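PDB 3K6Y: serine protease MT3772 from Mycobacterium tuberculosis, which cleaves peptide bonds as a membrane-associated S1C-family serine protease, its protease domain being described here, and probably helps the bacterium resist oxidative and acid stress. Local coordinates for residues A[83-88]-A[108-113]; A[97-102]-A[159-164]; A[119-124]-A[191-196]; A[131-136]-A[145-150]; A[151-156]-A[171-176]. One frame throughout, in Å; residues are numbered along the deposited sequence.

Interaction 1. Residues A[83-88]-A[108-113]; sequences VTVYAG and LAVPHL
Torsions of Val85 and Leu108 bring their methyl groups together: Val85 CG1 stands anti to its backbone N (chi1 164°), with CG2 beside that N, and Leu108 CD1 lies anti to its own CA (chi2 179°). Leu108 CD1 then sits 3.8 Å from Val85 CG2 and 4.0 Å from Val83 CG1, spanning two alternate residues of strand 82-87. The side chains of Val83 and Leu108 cross at about a right angle. Val85 CG2 has a second partner in Val110 CG2, 4.0 Å away, and so lies against two side chains of the 108-113 segment. Such contacts run through the interior of the first six-stranded antiparallel barrel of a chymotrypsin-like fold. Strand 90-100 lies between strands 82-87 and 105-109 in the sheet, and the backbones stay well apart, with 7.6 Å from Val85 CA to Val110 CA. Val83 and Val85 also pack on strand 44-51, as Val110 and Leu113 do on strand 69-72. Past the end of strand 105-109, a type II turn from Val110 to Leu113 brings Leu113 CD1 to within 3.8 Å of Ala87 CB. The carboxylate of Asp68 accepts hydrogen bonds from the backbone N of His112 and of Leu113.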
# COMPACT_ATOMS: atom_id res chain seq x y z
N VAL A 83 -14.26 -4.56 -2.50
CA VAL A 83 -14.54 -5.23 -1.23
C VAL A 83 -16.05 -5.27 -1.05
O VAL A 83 -16.71 -4.24 -1.18
CB VAL A 83 -13.88 -4.48 -0.06
CG1 VAL A 83 -14.22 -5.15 1.28
CG2 VAL A 83 -12.37 -4.38 -0.24
N THR A 84 -16.58 -6.46 -0.78
CA THR A 84 -18.00 -6.63 -0.51
C THR A 84 -18.16 -7.20 0.89
O THR A 84 -17.41 -8.09 1.30
CB THR A 84 -18.65 -7.58 -1.54
OG1 THR A 84 -18.41 -7.05 -2.85
CG2 THR A 84 -20.15 -7.69 -1.33
N VAL A 85 -19.14 -6.68 1.62
CA VAL A 85 -19.49 -7.18 2.94
C VAL A 85 -20.82 -7.94 2.82
O VAL A 85 -21.76 -7.44 2.20
CB VAL A 85 -19.63 -5.97 3.91
CG1 VAL A 85 -20.36 -6.37 5.19
CG2 VAL A 85 -18.24 -5.38 4.19
N TYR A 86 -20.89 -9.12 3.42
CA TYR A 86 -22.14 -9.90 3.39
C TYR A 86 -22.71 -9.97 4.79
O TYR A 86 -22.01 -10.38 5.72
CB TYR A 86 -21.91 -11.31 2.88
CG TYR A 86 -21.43 -11.32 1.46
CD1 TYR A 86 -20.08 -11.14 1.19
CD2 TYR A 86 -22.31 -11.48 0.40
CE1 TYR A 86 -19.60 -11.13 -0.10
CE2 TYR A 86 -21.82 -11.48 -0.93
CZ TYR A 86 -20.46 -11.29 -1.14
OH TYR A 86 -19.93 -11.28 -2.42
N ALA A 87 -23.96 -9.55 4.93
CA ALA A 87 -24.67 -9.67 6.20
C ALA A 87 -26.05 -10.21 5.88
O ALA A 87 -26.70 -9.74 4.96
CB ALA A 87 -24.79 -8.31 6.88
N GLY A 88 -26.50 -11.20 6.66
CA GLY A 88 -27.81 -11.81 6.42
C GLY A 88 -27.97 -12.30 4.99
O GLY A 88 -29.05 -12.14 4.39
N LEU A 108 -13.97 -0.35 7.21
CA LEU A 108 -14.78 -0.22 6.01
C LEU A 108 -15.99 0.63 6.29
O LEU A 108 -16.67 0.44 7.31
CB LEU A 108 -15.27 -1.61 5.57
CG LEU A 108 -14.19 -2.68 5.45
CD1 LEU A 108 -14.81 -3.99 5.04
CD2 LEU A 108 -13.10 -2.32 4.46
N ALA A 109 -16.28 1.53 5.35
CA ALA A 109 -17.55 2.25 5.34
C ALA A 109 -18.55 1.44 4.52
O ALA A 109 -18.27 1.08 3.37
CB ALA A 109 -17.38 3.65 4.74
N VAL A 110 -19.69 1.13 5.12
CA VAL A 110 -20.66 0.20 4.51
C VAL A 110 -22.05 0.81 4.66
O VAL A 110 -22.76 0.57 5.64
CB VAL A 110 -20.63 -1.18 5.18
CG1 VAL A 110 -21.44 -2.19 4.37
CG2 VAL A 110 -19.17 -1.68 5.35
N PRO A 111 -22.43 1.68 3.72
CA PRO A 111 -23.73 2.34 3.81
C PRO A 111 -24.90 1.39 3.92
O PRO A 111 -24.95 0.36 3.23
CB PRO A 111 -23.82 3.13 2.49
CG PRO A 111 -22.41 3.39 2.13
CD PRO A 111 -21.63 2.20 2.60
N HIS A 112 -25.84 1.74 4.81
CA HIS A 112 -27.11 1.04 4.97
C HIS A 112 -26.95 -0.41 5.43
O HIS A 112 -27.78 -1.28 5.12
CB HIS A 112 -27.96 1.14 3.70
CG HIS A 112 -28.07 2.54 3.17
ND1 HIS A 112 -27.58 2.92 1.94
CD2 HIS A 112 -28.54 3.67 3.76
CE1 HIS A 112 -27.79 4.22 1.77
NE2 HIS A 112 -28.37 4.69 2.86
N LEU A 113 -25.92 -0.68 6.23
CA LEU A 113 -25.67 -2.01 6.75
C LEU A 113 -26.61 -2.23 7.95
O LEU A 113 -26.54 -1.50 8.93
CB LEU A 113 -24.22 -2.09 7.18
CG LEU A 113 -23.79 -3.43 7.78
CD1 LEU A 113 -23.97 -4.56 6.79
CD2 LEU A 113 -22.35 -3.27 8.22

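Interaction 2. Residues A[97-102]-A[159-164]; sequences VSYDPS and DIYGDP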
# COMPACT_ATOMS: atom_id res chain seq x y z
N VAL A 97 -11.80 2.91 4.26
CA VAL A 97 -11.56 4.29 4.67
C VAL A 97 -10.42 4.45 5.66
O VAL A 97 -9.96 5.57 5.88
CB VAL A 97 -12.85 4.98 5.21
CG1 VAL A 97 -13.91 5.01 4.13
CG2 VAL A 97 -13.38 4.31 6.48
N SER A 98 -9.95 3.34 6.22
CA SER A 98 -8.75 3.35 7.05
C SER A 98 -8.07 2.01 6.81
O SER A 98 -8.72 0.98 6.72
CB SER A 98 -9.09 3.55 8.52
OG SER A 98 -7.95 3.50 9.34
N TYR A 99 -6.75 2.05 6.71
CA TYR A 99 -5.97 0.88 6.36
C TYR A 99 -4.61 1.05 7.02
O TYR A 99 -3.87 1.99 6.70
CB TYR A 99 -5.85 0.75 4.83
CG TYR A 99 -5.06 -0.45 4.37
CD1 TYR A 99 -5.66 -1.69 4.17
CD2 TYR A 99 -3.69 -0.33 4.13
CE1 TYR A 99 -4.91 -2.78 3.74
CE2 TYR A 99 -2.95 -1.42 3.71
CZ TYR A 99 -3.56 -2.63 3.53
OH TYR A 99 -2.81 -3.70 3.12
N ASP A 100 -4.26 0.13 7.91
CA ASP A 100 -3.01 0.22 8.68
C ASP A 100 -2.34 -1.16 8.65
O ASP A 100 -2.75 -2.09 9.34
CB ASP A 100 -3.29 0.65 10.12
CG ASP A 100 -2.02 0.87 10.92
OD1 ASP A 100 -1.02 0.18 10.65
OD2 ASP A 100 -2.06 1.71 11.85
N PRO A 101 -1.31 -1.32 7.81
CA PRO A 101 -0.66 -2.61 7.64
C PRO A 101 0.33 -2.93 8.75
O PRO A 101 0.87 -4.04 8.76
CB PRO A 101 0.07 -2.43 6.31
CG PRO A 101 0.43 -1.00 6.28
CD PRO A 101 -0.75 -0.29 6.91
N SER A 102 0.58 -1.98 9.64
CA SER A 102 1.49 -2.19 10.77
C SER A 102 0.71 -2.83 11.90
O SER A 102 1.09 -3.89 12.41
CB SER A 102 2.12 -0.87 11.23
OG SER A 102 2.88 -0.27 10.19
N ASP A 159 5.61 -6.62 9.79
CA ASP A 159 4.26 -6.22 9.39
C ASP A 159 3.79 -7.12 8.25
O ASP A 159 4.53 -8.03 7.84
CB ASP A 159 4.18 -4.72 9.08
CG ASP A 159 4.89 -4.31 7.79
OD1 ASP A 159 5.23 -5.15 6.93
OD2 ASP A 159 5.09 -3.08 7.66
N ILE A 160 2.59 -6.89 7.73
CA ILE A 160 2.02 -7.85 6.79
C ILE A 160 2.78 -7.92 5.47
O ILE A 160 2.65 -8.91 4.73
CB ILE A 160 0.52 -7.61 6.53
CG1 ILE A 160 0.27 -6.27 5.85
CG2 ILE A 160 -0.27 -7.75 7.83
CD1 ILE A 160 -1.18 -6.10 5.41
N TYR A 161 3.57 -6.89 5.17
CA TYR A 161 4.36 -6.88 3.94
C TYR A 161 5.78 -7.39 4.11
O TYR A 161 6.52 -7.48 3.13
CB TYR A 161 4.47 -5.45 3.42
CG TYR A 161 3.18 -4.71 3.18
CD1 TYR A 161 3.07 -3.38 3.62
CD2 TYR A 161 2.13 -5.27 2.48
CE1 TYR A 161 1.93 -2.62 3.38
CE2 TYR A 161 0.93 -4.52 2.26
CZ TYR A 161 0.87 -3.19 2.71
OH TYR A 161 -0.29 -2.46 2.46
N GLY A 162 6.17 -7.68 5.34
CA GLY A 162 7.57 -8.02 5.58
C GLY A 162 8.46 -6.81 5.37
O GLY A 162 9.61 -6.95 4.96
N ASP A 163 7.95 -5.61 5.67
CA ASP A 163 8.78 -4.41 5.63
C ASP A 163 9.98 -4.52 6.58
O ASP A 163 9.93 -5.25 7.57
CB ASP A 163 7.96 -3.16 6.03
CG ASP A 163 6.90 -2.76 5.00
OD1 ASP A 163 7.14 -2.90 3.78
OD2 ASP A 163 5.82 -2.30 5.45
N PRO A 164 11.06 -3.79 6.27
CA PRO A 164 12.26 -3.81 7.12
C PRO A 164 12.06 -3.61 8.63
O PRO A 164 12.63 -4.37 9.43
CB PRO A 164 13.12 -2.68 6.52
CG PRO A 164 12.78 -2.75 5.07
CD PRO A 164 11.28 -3.00 5.04
O HOH W 1 5.22 -1.46 9.94
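Asp159, whose CB packs 3.4 Å from Pro101 O, offers one carboxylate oxygen to two amides of its own loop: OD1 accepts from Tyr161 N and from Asp163 N, each at 3.0 Å. The two donors come from opposite faces of the carboxylate plane. The first of these bonds closes an Asx turn, set within a type I turn from Asp159 to Gly162, and together they fix the shape of a loop of the second barrel that lies against the end of strand 90-100 in the first. With CG between the backbone N and carbonyl carbon (chi1 71°), the Asp159 carboxylate is turned back over its own loop. Across the contact, Tyr99 and Tyr161 reach toward each other tip to tip, their hydroxyls joined by a 2.9 Å hydrogen bond in which either could be the donor; Tyr161 OH lies in the plane of the Tyr99 ring, at its edge. Pro101 CB comes obliquely upon the Tyr161 ring, 3.5 Å from CE1. Ile160 CG1 rests over one face of that ring, toward its rim, while CD1 approaches Tyr99 OH at 3.7 Å. The bond from Ile160 N to Pro101 O is straight but weak. The Ile160 side chain also touches Asp104, a predicted member of the catalytic triad, which places the contact beside the active site at the junction of the barrels. Arg53 of the second subunit forms a salt bridge with Asp163 OD2. A water bridges the segments, lying 2.6 Å from Ser102 OG and donating to Asp159 OD2 at 2.8 Å.

Interaction 3. Residues A[119-124]-A[191-196]; sequences VFAAEP and NGQVLG
Val119 and Ala121 flank Phe120 with two backbone hydrogen bonds to a single residue, Val194: Val194 N donates to Val119 O at 2.8 Å, and Ala121 N to Val194 O at 2.9 Å. This lone beta bridge docks the connector between the two barrels of the chymotrypsin-like fold onto the start of strand 194-201 in the second. Phe120 and Val194 lie side by side, pointing the same way, with Phe120 CE2 3.8 Å from Val194 CG1 and Val194 O at the edge of the ring. Ala121 CB meets Leu195 CD2 at 3.9 Å. In the next shell, Phe120 packs on Phe63 and Ile65 of the first barrel and on Val217 of helix 214-218, wedged where the two halves meet. Asp189 OD2 accepts from Gln193 N, just before Val194, while the Gln193 side chain runs alongside Val119. Two waters complete the join. One accepts from Val119 N and donates to Gly192 O; the other accepts from Ala122 N at 3.0 Å and donates to Gln193 OE1 at 2.6 Å.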
# COMPACT_ATOMS: atom_id res chain seq x y z
N VAL A 119 -19.66 -3.90 21.08
CA VAL A 119 -18.87 -3.02 21.93
C VAL A 119 -17.57 -3.72 22.28
O VAL A 119 -17.57 -4.93 22.52
CB VAL A 119 -19.63 -2.66 23.24
CG1 VAL A 119 -18.96 -1.51 23.98
CG2 VAL A 119 -21.05 -2.28 22.93
N PHE A 120 -16.48 -2.95 22.27
CA PHE A 120 -15.20 -3.44 22.78
C PHE A 120 -15.26 -3.56 24.29
O PHE A 120 -15.76 -2.66 24.98
CB PHE A 120 -14.05 -2.51 22.36
CG PHE A 120 -13.69 -2.64 20.92
CD1 PHE A 120 -14.03 -1.63 20.01
CD2 PHE A 120 -13.01 -3.77 20.46
CE1 PHE A 120 -13.73 -1.75 18.67
CE2 PHE A 120 -12.70 -3.89 19.10
CZ PHE A 120 -13.04 -2.87 18.21
N ALA A 121 -14.77 -4.69 24.80
CA ALA A 121 -14.68 -4.90 26.25
C ALA A 121 -13.76 -3.88 26.90
O ALA A 121 -12.69 -3.59 26.37
CB ALA A 121 -14.19 -6.30 26.55
N ALA A 122 -14.20 -3.36 28.04
CA ALA A 122 -13.49 -2.30 28.76
C ALA A 122 -12.22 -2.78 29.47
O ALA A 122 -11.30 -1.99 29.66
CB ALA A 122 -14.42 -1.63 29.77
N GLU A 123 -12.16 -4.06 29.85
CA GLU A 123 -10.99 -4.60 30.56
C GLU A 123 -10.40 -5.83 29.87
O GLU A 123 -11.11 -6.56 29.18
CB GLU A 123 -11.35 -4.95 32.02
CG GLU A 123 -11.64 -3.76 32.94
CD GLU A 123 -10.51 -2.72 32.99
OE1 GLU A 123 -9.33 -3.10 33.19
OE2 GLU A 123 -10.82 -1.51 32.85
N PRO A 124 -9.08 -6.06 30.06
CA PRO A 124 -8.42 -7.22 29.45
C PRO A 124 -8.96 -8.56 29.96
O PRO A 124 -9.45 -8.65 31.09
CB PRO A 124 -6.95 -7.04 29.86
CG PRO A 124 -6.99 -6.17 31.06
CD PRO A 124 -8.14 -5.24 30.85
N ASN A 191 -20.05 -12.26 27.56
CA ASN A 191 -20.94 -11.11 27.58
C ASN A 191 -21.23 -10.59 26.17
O ASN A 191 -22.02 -9.66 26.00
CB ASN A 191 -20.29 -9.97 28.38
CG ASN A 191 -20.19 -10.27 29.85
OD1 ASN A 191 -21.08 -10.87 30.43
ND2 ASN A 191 -19.09 -9.85 30.45
N GLY A 192 -20.59 -11.17 25.15
CA GLY A 192 -20.84 -10.71 23.80
C GLY A 192 -20.07 -9.46 23.43
O GLY A 192 -20.39 -8.82 22.43
N GLN A 193 -19.07 -9.10 24.22
CA GLN A 193 -18.23 -7.95 23.92
C GLN A 193 -16.96 -8.41 23.24
O GLN A 193 -16.52 -9.56 23.41
CB GLN A 193 -17.93 -7.16 25.19
CG GLN A 193 -19.21 -6.64 25.86
CD GLN A 193 -18.98 -5.49 26.82
OE1 GLN A 193 -18.05 -5.51 27.62
NE2 GLN A 193 -19.84 -4.48 26.74
N VAL A 194 -16.36 -7.50 22.50
CA VAL A 194 -15.20 -7.85 21.69
C VAL A 194 -13.91 -7.64 22.48
O VAL A 194 -13.57 -6.52 22.90
CB VAL A 194 -15.18 -7.03 20.39
CG1 VAL A 194 -13.98 -7.42 19.54
CG2 VAL A 194 -16.45 -7.28 19.58
N LEU A 195 -13.17 -8.74 22.63
CA LEU A 195 -11.88 -8.70 23.30
C LEU A 195 -10.75 -8.35 22.35
O LEU A 195 -9.70 -7.87 22.78
CB LEU A 195 -11.57 -10.05 23.94
CG LEU A 195 -12.41 -10.43 25.15
CD1 LEU A 195 -12.22 -11.89 25.49
CD2 LEU A 195 -12.04 -9.55 26.35
N GLY A 196 -10.94 -8.63 21.06
CA GLY A 196 -9.92 -8.33 20.07
C GLY A 196 -10.29 -8.88 18.72
O GLY A 196 -11.41 -9.37 18.52
O HOH W 2 -21.24 -6.15 22.08
O HOH W 3 -17.14 -3.27 28.69

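Interaction 4. Residues A[131-136]-A[145-150]; sequences VVVLGY and TPARIR
Small Ala147 is the low point between two branched neighbours on the facing strand: Val131 CG2 leans on its CB from one end at 3.8 Å, and Val133 CG2 comes from the other at 4.2 Å. Val131 fits closely through both of its methyls. CG2, placed between the backbone N and the carbonyl carbon, bears on Ala147 and also comes near Ile149, while CG1, anti to the carbonyl carbon, meets Ile149 CG1 at 3.9 Å, the two side chains crossing at about a right angle. Further along, Val133 CB and Thr145 CB abut. Val132 and Pro146 form the non-hydrogen-bonded pair on the other face, where Val132 CG1 rests 3.6 Å from Thr145 O. Between the two faces run the backbone bonds of an antiparallel hairpin. The Val133–Thr145 pair is regular, with Thr145 N reaching Val133 O at 2.8 Å and a nearly straight 169°. The Val131–Ala147 pair is more distorted: Ala147 N donates to Val131 O at a bent 132°. The hairpin begins the second barrel. Strand 130-135 bonds on its far side to strand 186-188, strand 143-157 continues to strand 167-175, and Leu187, Ile174, Leu195 and Val198 pack against the face that carries Val131 and Val133.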
# COMPACT_ATOMS: atom_id res chain seq x y z
N VAL A 131 -13.73 -18.05 25.81
CA VAL A 131 -13.94 -17.04 24.77
C VAL A 131 -14.32 -17.76 23.47
O VAL A 131 -14.19 -18.98 23.37
CB VAL A 131 -12.69 -16.14 24.62
CG1 VAL A 131 -12.51 -15.22 25.85
CG2 VAL A 131 -11.42 -16.99 24.39
N VAL A 132 -14.80 -17.00 22.48
CA VAL A 132 -15.26 -17.61 21.25
C VAL A 132 -14.73 -16.82 20.05
O VAL A 132 -14.83 -15.60 20.01
CB VAL A 132 -16.80 -17.72 21.16
CG1 VAL A 132 -17.18 -18.75 20.13
CG2 VAL A 132 -17.43 -18.06 22.53
N VAL A 133 -14.17 -17.54 19.09
CA VAL A 133 -13.77 -16.97 17.81
C VAL A 133 -14.96 -17.07 16.86
O VAL A 133 -15.53 -18.14 16.69
CB VAL A 133 -12.55 -17.76 17.22
CG1 VAL A 133 -12.31 -17.44 15.73
CG2 VAL A 133 -11.32 -17.50 18.06
N LEU A 134 -15.37 -15.95 16.28
CA LEU A 134 -16.51 -15.96 15.35
C LEU A 134 -16.05 -15.58 13.96
O LEU A 134 -15.40 -14.55 13.77
CB LEU A 134 -17.59 -14.98 15.81
CG LEU A 134 -18.08 -15.15 17.25
CD1 LEU A 134 -19.15 -14.10 17.53
CD2 LEU A 134 -18.62 -16.55 17.47
N GLY A 135 -16.42 -16.38 12.96
CA GLY A 135 -16.00 -16.05 11.61
C GLY A 135 -16.51 -16.98 10.55
O GLY A 135 -17.44 -17.76 10.79
N TYR A 136 -15.92 -16.87 9.37
CA TYR A 136 -16.38 -17.59 8.19
C TYR A 136 -15.25 -18.41 7.57
O TYR A 136 -14.69 -18.04 6.53
CB TYR A 136 -16.95 -16.60 7.17
CG TYR A 136 -18.18 -15.89 7.66
CD1 TYR A 136 -19.45 -16.39 7.36
CD2 TYR A 136 -18.09 -14.72 8.41
CE1 TYR A 136 -20.61 -15.74 7.81
CE2 TYR A 136 -19.22 -14.09 8.88
CZ TYR A 136 -20.46 -14.58 8.56
OH TYR A 136 -21.59 -13.94 9.02
N THR A 145 -16.00 -20.87 16.98
CA THR A 145 -14.89 -21.75 17.34
C THR A 145 -14.59 -21.56 18.82
O THR A 145 -14.14 -20.49 19.23
CB THR A 145 -13.66 -21.44 16.46
OG1 THR A 145 -14.01 -21.69 15.10
CG2 THR A 145 -12.46 -22.29 16.85
N PRO A 146 -14.82 -22.60 19.63
CA PRO A 146 -14.50 -22.46 21.05
C PRO A 146 -13.03 -22.14 21.29
O PRO A 146 -12.14 -22.64 20.57
CB PRO A 146 -14.86 -23.83 21.63
CG PRO A 146 -15.86 -24.39 20.67
CD PRO A 146 -15.44 -23.89 19.31
N ALA A 147 -12.75 -21.31 22.29
CA ALA A 147 -11.39 -20.88 22.55
C ALA A 147 -11.18 -20.64 24.03
O ALA A 147 -12.14 -20.58 24.80
CB ALA A 147 -11.05 -19.61 21.73
N ARG A 148 -9.92 -20.53 24.42
CA ARG A 148 -9.55 -20.24 25.79
C ARG A 148 -8.37 -19.29 25.78
O ARG A 148 -7.40 -19.51 25.03
CB ARG A 148 -9.25 -21.52 26.58
CG ARG A 148 -9.07 -21.27 28.06
CD ARG A 148 -8.85 -22.54 28.92
NE ARG A 148 -9.89 -23.55 28.70
CZ ARG A 148 -11.11 -23.52 29.26
NH1 ARG A 148 -11.47 -22.53 30.07
NH2 ARG A 148 -11.96 -24.49 28.97
N ILE A 149 -8.41 -18.25 26.60
CA ILE A 149 -7.30 -17.31 26.68
C ILE A 149 -6.07 -18.00 27.26
O ILE A 149 -6.17 -18.67 28.31
CB ILE A 149 -7.63 -16.08 27.57
CG1 ILE A 149 -8.82 -15.28 27.00
CG2 ILE A 149 -6.42 -15.18 27.76
CD1 ILE A 149 -8.51 -14.53 25.67
N ARG A 150 -4.91 -17.83 26.62
CA ARG A 150 -3.64 -18.22 27.24
C ARG A 150 -3.02 -17.05 27.98
O ARG A 150 -2.77 -17.15 29.17
CB ARG A 150 -2.65 -18.77 26.20
CG ARG A 150 -3.10 -20.00 25.46
CD ARG A 150 -1.97 -20.44 24.55
NE ARG A 150 -2.33 -21.54 23.67
CZ ARG A 150 -2.31 -22.83 24.01
NH1 ARG A 150 -2.01 -23.19 25.25
NH2 ARG A 150 -2.62 -23.76 23.13

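Interaction 5. Residues A[151-156]-A[171-176]; sequences EAIRLS and VYTIRA
The second hairpin of the C-terminal barrel, made by strands 143-157 and 167-175, brings Ile153 and Val171 into opposition as an antiparallel hydrogen-bonded pair. Ile153 N donates to Val171 O at 2.8 Å and Val171 N to Ile153 O at 3.0 Å. Their side chains meet closely: Ile153 CG1 and Val171 CG2 are 3.2 Å apart, an unusually short distance. Each of these carbons occupies the crowded position between its own backbone N and carbonyl carbon (chi1 61° places Ile153 CG1), which brings them against each other across the pair. Leu155 CB closes on the same Val171 methyl at 3.7 Å, and toward the Glu151 end Ile153 CD1 meets Thr173 CG2, the two side chains crossing at about a right angle. On the other face Ala152 CB touches the Tyr172 ring obliquely, 4.0 Å from CE1. The Tyr172 hydroxyl is hydrogen-bonded to Ala125 N, tying this face to the connector between the barrels. At the Glu151 end, Thr173 N donates to Glu151 O at 2.9 Å, while the return bond from Glu151 N to Thr173 O is weak. There the extended glutamate side chain lets a water donate to Glu151 OE1 and lie 2.8 Å from Thr173 OG1. Phe199 of strand 194-201 packs on Val171 and Leu155. A long, twisted hairpin of this kind, with segments 151-156 and 171-175 running at 132° to each other, belongs to the six-stranded antiparallel barrel of chymotrypsin-like proteases.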
# COMPACT_ATOMS: atom_id res chain seq x y z
N GLU A 151 -2.75 -15.95 27.29
CA GLU A 151 -1.97 -14.87 27.86
C GLU A 151 -2.09 -13.61 27.00
O GLU A 151 -2.21 -13.72 25.78
CB GLU A 151 -0.50 -15.31 27.89
CG GLU A 151 0.47 -14.46 28.67
CD GLU A 151 1.90 -14.98 28.59
OE1 GLU A 151 2.21 -15.84 27.72
OE2 GLU A 151 2.74 -14.51 29.40
N ALA A 152 -2.04 -12.44 27.63
CA ALA A 152 -1.80 -11.18 26.91
C ALA A 152 -0.29 -10.99 26.83
O ALA A 152 0.40 -11.05 27.86
CB ALA A 152 -2.46 -10.02 27.63
N ILE A 153 0.24 -10.79 25.62
CA ILE A 153 1.69 -10.64 25.40
C ILE A 153 1.96 -9.45 24.48
O ILE A 153 1.07 -9.02 23.77
CB ILE A 153 2.34 -11.91 24.76
CG1 ILE A 153 1.73 -12.23 23.39
CG2 ILE A 153 2.23 -13.11 25.70
CD1 ILE A 153 2.59 -13.15 22.51
N ARG A 154 3.19 -8.95 24.49
CA ARG A 154 3.66 -7.97 23.50
C ARG A 154 4.44 -8.74 22.45
O ARG A 154 5.52 -9.27 22.73
CB ARG A 154 4.55 -6.91 24.14
CG ARG A 154 3.81 -5.83 24.92
CD ARG A 154 4.40 -4.44 24.65
NE ARG A 154 4.00 -3.94 23.34
CZ ARG A 154 3.04 -3.03 23.12
NH1 ARG A 154 2.39 -2.48 24.14
NH2 ARG A 154 2.75 -2.67 21.88
N LEU A 155 3.89 -8.79 21.24
CA LEU A 155 4.41 -9.60 20.16
C LEU A 155 5.17 -8.71 19.20
O LEU A 155 4.62 -7.72 18.70
CB LEU A 155 3.24 -10.26 19.40
CG LEU A 155 3.58 -11.20 18.25
CD1 LEU A 155 4.19 -12.52 18.77
CD2 LEU A 155 2.37 -11.48 17.37
N SER A 156 6.42 -9.06 18.91
CA SER A 156 7.23 -8.34 17.92
C SER A 156 7.41 -9.18 16.69
O SER A 156 7.64 -10.39 16.79
CB SER A 156 8.61 -8.01 18.50
OG SER A 156 8.51 -6.91 19.39
N VAL A 171 -1.19 -8.49 21.92
CA VAL A 171 -1.97 -9.60 21.42
C VAL A 171 -2.40 -10.51 22.55
O VAL A 171 -1.76 -10.52 23.61
CB VAL A 171 -1.21 -10.40 20.32
CG1 VAL A 171 -0.75 -9.45 19.21
CG2 VAL A 171 -0.07 -11.20 20.89
N TYR A 172 -3.47 -11.26 22.32
CA TYR A 172 -3.70 -12.46 23.11
C TYR A 172 -3.22 -13.66 22.32
O TYR A 172 -3.45 -13.76 21.11
CB TYR A 172 -5.18 -12.68 23.40
CG TYR A 172 -5.85 -11.64 24.25
CD1 TYR A 172 -5.57 -11.54 25.62
CD2 TYR A 172 -6.81 -10.80 23.70
CE1 TYR A 172 -6.22 -10.60 26.41
CE2 TYR A 172 -7.45 -9.84 24.49
CZ TYR A 172 -7.16 -9.75 25.83
OH TYR A 172 -7.79 -8.83 26.62
N THR A 173 -2.58 -14.59 23.03
CA THR A 173 -2.52 -15.95 22.53
C THR A 173 -3.71 -16.71 23.09
O THR A 173 -4.08 -16.52 24.25
CB THR A 173 -1.22 -16.64 22.92
OG1 THR A 173 -1.04 -16.53 24.33
CG2 THR A 173 -0.05 -15.96 22.21
N ILE A 174 -4.31 -17.57 22.27
CA ILE A 174 -5.48 -18.33 22.66
C ILE A 174 -5.22 -19.79 22.32
O ILE A 174 -4.41 -20.10 21.42
CB ILE A 174 -6.79 -17.81 22.00
CG1 ILE A 174 -6.74 -17.98 20.47
CG2 ILE A 174 -7.07 -16.38 22.43
CD1 ILE A 174 -8.03 -17.58 19.79
N ARG A 175 -5.89 -20.68 23.05
CA ARG A 175 -5.96 -22.05 22.65
C ARG A 175 -7.23 -22.20 21.81
O ARG A 175 -8.34 -21.98 22.32
CB ARG A 175 -5.99 -22.98 23.87
CG ARG A 175 -6.01 -24.42 23.44
CD ARG A 175 -5.80 -25.39 24.57
NE ARG A 175 -5.86 -26.73 24.02
CZ ARG A 175 -5.56 -27.84 24.69
NH1 ARG A 175 -5.19 -27.78 25.96
NH2 ARG A 175 -5.64 -29.00 24.07
N ALA A 176 -7.06 -22.52 20.53
CA ALA A 176 -8.17 -22.67 19.59
C ALA A 176 -7.65 -23.22 18.27
O ALA A 176 -6.47 -23.12 17.98
CB ALA A 176 -8.81 -21.30 19.31
O HOH W 4 1.38 -17.37 25.45

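The five contacts divide between the two barrels and the places where these meet. Interaction 1 is a buried, purely apolar contact across the interior of the first barrel, joining strands that are not sheet neighbours. Interactions 4 and 5 share strand 143-157 in the second barrel and rest on backbone pairing; interaction 4 is buried, whereas interaction 5 is partly buried and uses a water at one end. Interactions 2 and 3 tie the halves together by different chemistry: tyrosine hydroxyls and a water-linked carboxylate at the surface beside the predicted triad in interaction 2; a single backbone bridge, an aromatic side chain and two waters in interaction 3. Interaction 3 also touches 4, through Leu195 and Val131, and 5, through Pro124 and Tyr172.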